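Local coordinates for DUF4785 domain-containing protein (Legionella pneumophila subsp. pneumophila, PDB 4KH9) that is of unknown function but binds calcium and is built from three domains, the second and third of them E-set-like beta domains, at residues Ser262-Leu270 against Leu351-Tyr361. Numbering follows the deposited sequence.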
ATOM      1  N   SER A 262      -1.223   5.848   1.513  1.00 34.19           N
ATOM      2  CA  SER A 262      -0.448   6.641   2.474  1.00 34.55           C
ATOM      3  C   SER A 262      -1.380   7.275   3.486  1.00 37.21           C
ATOM      4  O   SER A 262      -2.503   7.646   3.145  1.00 36.75           O
ATOM      5  CB  SER A 262       0.358   7.711   1.735  1.00 38.72           C
ATOM      6  OG  SER A 262       1.074   8.517   2.650  1.00 43.41           O
ATOM      7  N   TYR A 263      -0.902   7.456   4.718  1.00 33.53           N
ATOM      8  CA  TYR A 263      -1.715   8.064   5.776  1.00 32.50           C
ATOM      9  C   TYR A 263      -0.882   9.040   6.621  1.00 37.66           C
ATOM     10  O   TYR A 263       0.240   8.702   6.969  1.00 36.99           O
ATOM     11  CB  TYR A 263      -2.316   6.963   6.665  1.00 31.31           C
ATOM     12  CG  TYR A 263      -3.038   7.463   7.897  1.00 31.21           C
ATOM     13  CD1 TYR A 263      -4.322   7.972   7.812  1.00 31.14           C
ATOM     14  CD2 TYR A 263      -2.419   7.450   9.148  1.00 32.63           C
ATOM     15  CE1 TYR A 263      -4.999   8.422   8.942  1.00 29.81           C
ATOM     16  CE2 TYR A 263      -3.094   7.886  10.294  1.00 34.20           C
ATOM     17  CZ  TYR A 263      -4.387   8.373  10.179  1.00 36.34           C
ATOM     18  OH  TYR A 263      -5.068   8.834  11.268  1.00 36.16           O
ATOM     19  N   SER A 264      -1.445  10.209   7.008  1.00 34.28           N
ATOM     20  CA  SER A 264      -0.705  11.122   7.890  1.00 34.72           C
ATOM     21  C   SER A 264      -1.613  11.774   8.950  1.00 38.18           C
ATOM     22  O   SER A 264      -2.832  11.806   8.819  1.00 36.98           O
ATOM     23  CB  SER A 264       0.007  12.208   7.085  1.00 37.47           C
ATOM     24  OG  SER A 264      -0.904  13.098   6.462  1.00 37.36           O
ATOM     25  N   ILE A 265      -0.993  12.304   9.983  1.00 35.28           N
ATOM     26  CA  ILE A 265      -1.644  13.070  11.035  1.00 35.22           C
ATOM     27  C   ILE A 265      -1.488  14.563  10.652  1.00 39.65           C
ATOM     28  O   ILE A 265      -0.377  14.967  10.308  1.00 38.79           O
ATOM     29  CB  ILE A 265      -1.042  12.717  12.409  1.00 38.47           C
ATOM     30  CG1 ILE A 265      -1.388  11.253  12.791  1.00 40.56           C
ATOM     31  CG2 ILE A 265      -1.501  13.680  13.505  1.00 38.71           C
ATOM     32  CD1 ILE A 265      -0.243  10.550  13.383  1.00 51.79           C
ATOM     33  N   PRO A 266      -2.562  15.372  10.646  1.00 37.36           N
ATOM     34  CA  PRO A 266      -2.412  16.792  10.248  1.00 36.43           C
ATOM     35  C   PRO A 266      -1.738  17.592  11.371  1.00 38.72           C
ATOM     36  O   PRO A 266      -2.376  18.396  12.049  1.00 37.04           O
ATOM     37  CB  PRO A 266      -3.860  17.224   9.993  1.00 38.55           C
ATOM     38  CG  PRO A 266      -4.693  16.353  10.888  1.00 43.69           C
ATOM     39  CD  PRO A 266      -3.974  15.037  10.970  1.00 39.99           C
ATOM     40  N   SER A 267      -0.432  17.332  11.583  1.00 34.13           N
ATOM     41  CA  SER A 267       0.414  17.894  12.660  1.00 32.17           C
ATOM     42  C   SER A 267       0.629  19.400  12.530  1.00 36.04           C
ATOM     43  O   SER A 267       1.057  20.037  13.491  1.00 36.67           O
ATOM     44  CB  SER A 267       1.764  17.199  12.666  1.00 30.46           C
ATOM     45  OG  SER A 267       2.296  17.088  11.352  1.00 34.00           O
ATOM     46  N   ALA A 268       0.366  19.962  11.337  1.00 32.18           N
ATOM     47  CA  ALA A 268       0.504  21.395  11.066  1.00 31.04           C
ATOM     48  C   ALA A 268      -0.297  21.771   9.833  1.00 35.30           C
ATOM     49  O   ALA A 268      -0.516  20.928   8.949  1.00 36.49           O
ATOM     50  CB  ALA A 268       1.971  21.775  10.886  1.00 31.54           C
ATOM     51  N   SER A 269      -0.773  23.023   9.792  1.00 31.16           N
ATOM     52  CA  SER A 269      -1.562  23.514   8.677  1.00 32.13           C
ATOM     53  C   SER A 269      -1.153  24.912   8.257  1.00 35.41           C
ATOM     54  O   SER A 269      -0.751  25.709   9.093  1.00 35.63           O
ATOM     55  CB  SER A 269      -3.046  23.522   9.043  1.00 37.38           C
ATOM     56  OG  SER A 269      -3.518  22.203   9.263  1.00 44.55           O
ATOM     57  N   LEU A 270      -1.253  25.193   6.958  1.00 32.49           N
ATOM     58  CA  LEU A 270      -1.031  26.525   6.376  1.00 33.61           C
ATOM     59  C   LEU A 270      -2.348  27.301   6.460  1.00 41.20           C
ATOM     60  O   LEU A 270      -3.412  26.725   6.187  1.00 38.99           O
ATOM     61  CB  LEU A 270      -0.529  26.441   4.928  1.00 33.20           C
ATOM     62  CG  LEU A 270       0.731  25.620   4.654  1.00 37.82           C
ATOM     63  CD1 LEU A 270       0.991  25.545   3.168  1.00 38.77           C
ATOM     64  CD2 LEU A 270       1.950  26.189   5.384  1.00 36.85           C
ATOM     65  N   LEU A 351       3.236  21.343   2.771  1.00 32.48           N
ATOM     66  CA  LEU A 351       3.948  21.350   4.033  1.00 31.55           C
ATOM     67  C   LEU A 351       4.260  19.905   4.427  1.00 33.73           C
ATOM     68  O   LEU A 351       3.357  19.079   4.502  1.00 32.98           O
ATOM     69  CB  LEU A 351       3.145  22.097   5.120  1.00 31.39           C
ATOM     70  CG  LEU A 351       3.847  22.280   6.473  1.00 35.86           C
ATOM     71  CD1 LEU A 351       4.940  23.332   6.388  1.00 34.38           C
ATOM     72  CD2 LEU A 351       2.851  22.711   7.516  1.00 42.61           C
ATOM     73  N   ILE A 352       5.555  19.599   4.596  1.00 30.39           N
ATOM     74  CA  ILE A 352       6.038  18.253   4.922  1.00 29.83           C
ATOM     75  C   ILE A 352       6.427  18.201   6.383  1.00 33.13           C
ATOM     76  O   ILE A 352       7.088  19.112   6.861  1.00 34.47           O
ATOM     77  CB  ILE A 352       7.250  17.825   4.012  1.00 32.42           C
ATOM     78  CG1 ILE A 352       6.861  17.835   2.522  1.00 34.51           C
ATOM     79  CG2 ILE A 352       7.796  16.419   4.396  1.00 32.37           C
ATOM     80  CD1 ILE A 352       8.006  17.749   1.531  1.00 38.52           C
ATOM     81  N   ASP A 353       6.096  17.111   7.047  1.00 29.82           N
ATOM     82  CA  ASP A 353       6.516  16.822   8.419  1.00 29.64           C
ATOM     83  C   ASP A 353       7.591  15.765   8.311  1.00 32.90           C
ATOM     84  O   ASP A 353       7.267  14.631   7.989  1.00 30.98           O
ATOM     85  CB  ASP A 353       5.326  16.372   9.294  1.00 30.07           C
ATOM     86  CG  ASP A 353       5.651  15.996  10.733  1.00 35.37           C
ATOM     87  OD1 ASP A 353       6.858  15.939  11.085  1.00 36.41           O
ATOM     88  OD2 ASP A 353       4.707  15.807  11.518  1.00 38.82           O
ATOM     89  N   TYR A 354       8.862  16.108   8.605  1.00 32.50           N
ATOM     90  CA  TYR A 354       9.957  15.142   8.505  1.00 33.75           C
ATOM     91  C   TYR A 354       9.908  14.093   9.604  1.00 38.68           C
ATOM     92  O   TYR A 354      10.543  13.048   9.452  1.00 38.36           O
ATOM     93  CB  TYR A 354      11.310  15.833   8.509  1.00 36.44           C
ATOM     94  CG  TYR A 354      11.604  16.514   7.191  1.00 39.85           C
ATOM     95  CD1 TYR A 354      11.973  15.776   6.074  1.00 43.00           C
ATOM     96  CD2 TYR A 354      11.580  17.896   7.080  1.00 41.97           C
ATOM     97  CE1 TYR A 354      12.294  16.396   4.872  1.00 46.45           C
ATOM     98  CE2 TYR A 354      11.913  18.530   5.887  1.00 44.60           C
ATOM     99  CZ  TYR A 354      12.247  17.775   4.775  1.00 53.87           C
ATOM    100  OH  TYR A 354      12.561  18.386   3.587  1.00 53.89           O
ATOM    101  N   GLY A 355       9.130  14.348  10.667  1.00 34.75           N
ATOM    102  CA  GLY A 355       8.920  13.365  11.725  1.00 34.58           C
ATOM    103  C   GLY A 355       8.084  12.210  11.211  1.00 39.17           C
ATOM    104  O   GLY A 355       8.244  11.075  11.652  1.00 40.89           O
ATOM    105  N   GLN A 356       7.199  12.493  10.244  1.00 34.34           N
ATOM    106  CA  GLN A 356       6.309  11.516   9.623  1.00 32.85           C
ATOM    107  C   GLN A 356       6.790  11.102   8.251  1.00 39.12           C
ATOM    108  O   GLN A 356       6.408  10.034   7.780  1.00 40.46           O
ATOM    109  CB  GLN A 356       4.894  12.099   9.489  1.00 32.59           C
ATOM    110  CG  GLN A 356       4.133  12.188  10.805  1.00 37.67           C
ATOM    111  CD  GLN A 356       2.729  12.638  10.549  1.00 43.72           C
ATOM    112  OE1 GLN A 356       1.883  11.869  10.097  1.00 39.41           O
ATOM    113  NE2 GLN A 356       2.468  13.913  10.756  1.00 31.05           N
ATOM    114  N   LEU A 357       7.583  11.968   7.594  1.00 34.96           N
ATOM    115  CA  LEU A 357       8.043  11.833   6.220  1.00 35.29           C
ATOM    116  C   LEU A 357       6.797  11.761   5.331  1.00 39.37           C
ATOM    117  O   LEU A 357       6.691  10.935   4.422  1.00 40.01           O
ATOM    118  CB  LEU A 357       9.013  10.639   6.025  1.00 35.38           C
ATOM    119  CG  LEU A 357      10.396  10.800   6.646  1.00 40.44           C
ATOM    120  CD1 LEU A 357      11.112   9.463   6.734  1.00 41.49           C
ATOM    121  CD2 LEU A 357      11.247  11.786   5.841  1.00 42.26           C
ATOM    122  N   LYS A 358       5.829  12.631   5.656  1.00 33.81           N
ATOM    123  CA  LYS A 358       4.569  12.796   4.942  1.00 32.00           C
ATOM    124  C   LYS A 358       4.253  14.277   4.725  1.00 34.61           C
ATOM    125  O   LYS A 358       4.623  15.134   5.546  1.00 31.22           O
ATOM    126  CB  LYS A 358       3.393  12.147   5.728  1.00 33.49           C
ATOM    127  CG  LYS A 358       3.474  10.654   5.997  1.00 37.97           C
ATOM    128  CD  LYS A 358       3.137   9.793   4.781  1.00 39.69           C
ATOM    129  CE  LYS A 358       3.534   8.350   5.003  1.00 37.54           C
ATOM    130  NZ  LYS A 358       3.455   7.576   3.744  1.00 46.00           N
ATOM    131  N   THR A 359       3.531  14.564   3.629  1.00 32.54           N
ATOM    132  CA  THR A 359       2.936  15.877   3.355  1.00 32.26           C
ATOM    133  C   THR A 359       1.750  15.942   4.309  1.00 37.57           C
ATOM    134  O   THR A 359       0.935  15.006   4.308  1.00 40.10           O
ATOM    135  CB  THR A 359       2.586  16.009   1.855  1.00 39.38           C
ATOM    136  OG1 THR A 359       3.793  15.997   1.118  1.00 33.91           O
ATOM    137  CG2 THR A 359       1.846  17.288   1.529  1.00 39.78           C
ATOM    138  N   VAL A 360       1.695  16.956   5.195  1.00 31.83           N
ATOM    139  CA  VAL A 360       0.604  17.016   6.183  1.00 29.48           C
ATOM    140  C   VAL A 360      -0.462  18.056   5.779  1.00 33.93           C
ATOM    141  O   VAL A 360      -1.609  17.981   6.249  1.00 34.17           O
ATOM    142  CB  VAL A 360       1.113  17.235   7.616  1.00 32.33           C
ATOM    143  CG1 VAL A 360       1.893  16.006   8.075  1.00 31.31           C
ATOM    144  CG2 VAL A 360       1.965  18.512   7.753  1.00 32.00           C
ATOM    145  N   TYR A 361      -0.095  18.958   4.860  1.00 30.34           N
ATOM    146  CA  TYR A 361      -0.961  19.995   4.315  1.00 30.57           C
ATOM    147  C   TYR A 361      -0.553  20.284   2.901  1.00 37.06           C
ATOM    148  O   TYR A 361       0.632  20.435   2.619  1.00 36.31           O
ATOM    149  CB  TYR A 361      -0.944  21.296   5.148  1.00 31.61           C
ATOM    150  CG  TYR A 361      -1.980  22.315   4.703  1.00 33.62           C
ATOM    151  CD1 TYR A 361      -1.759  23.129   3.592  1.00 35.46           C
ATOM    152  CD2 TYR A 361      -3.200  22.426   5.357  1.00 35.18           C
ATOM    153  CE1 TYR A 361      -2.740  24.000   3.121  1.00 36.71           C
ATOM    154  CE2 TYR A 361      -4.180  23.327   4.916  1.00 37.29           C
ATOM    155  CZ  TYR A 361      -3.942  24.113   3.796  1.00 44.37           C
ATOM    156  OH  TYR A 361      -4.886  25.002   3.336  1.00 43.62           O
TER
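The linker between the second and third domains, both of the E-set clan, is clamped here by the hairpin of strands 345-353 and 358-368, with Gln356 in the hairpin's turn taking hold of Ile265. Its carboxamide grips both polar backbone atoms of that one residue, and the two side chains cross at about a right angle. Ile265 N reaches Gln356 OE1 at 2.9 Å, in the carbonyl plane on a lone pair and almost straight (177°), while Gln356 NE2 returns a bond of 3.1 Å to Ile265 O. The paired bonds fix which way round the amide sits. Ile265 O also accepts from Ser267 N across the inverse gamma turn centred on Pro266, where the chain swings from strand 251-264 into strand 268-278.

The other N-H of Gln356 NE2 goes to Asp353 OD2, arriving from above the carboxylate plane; Ser267 OG gives its proton to the same oxygen at 2.7 Å from the opposite face. With chi1 at 46°, Ser267 OG lies between its own backbone N and carbonyl carbon, turned toward the aspartate. Tyr12 also bonds to OD2, whereas OD1 closes an Asx turn with Gly355 N, so the buried carboxylate is held at both oxygens, probably as the anion.

Toward the central domain, Lys358 bends at chi2 (-77°) and runs past Ser264 CB to put NZ 2.8 Å from Ser262 OG. At the other end the contact enters the third domain's sandwich, where Ala268 CB meets Leu351 CD2 at 3.6 Å between the two sheets. Leu270 lays CB over a face of the Tyr361 ring in a CH-pi contact, 4.1 Å from the centroid, and the tyrosine hydroxyl is hydrogen-bonded to Pro5 O in the N-terminal segment.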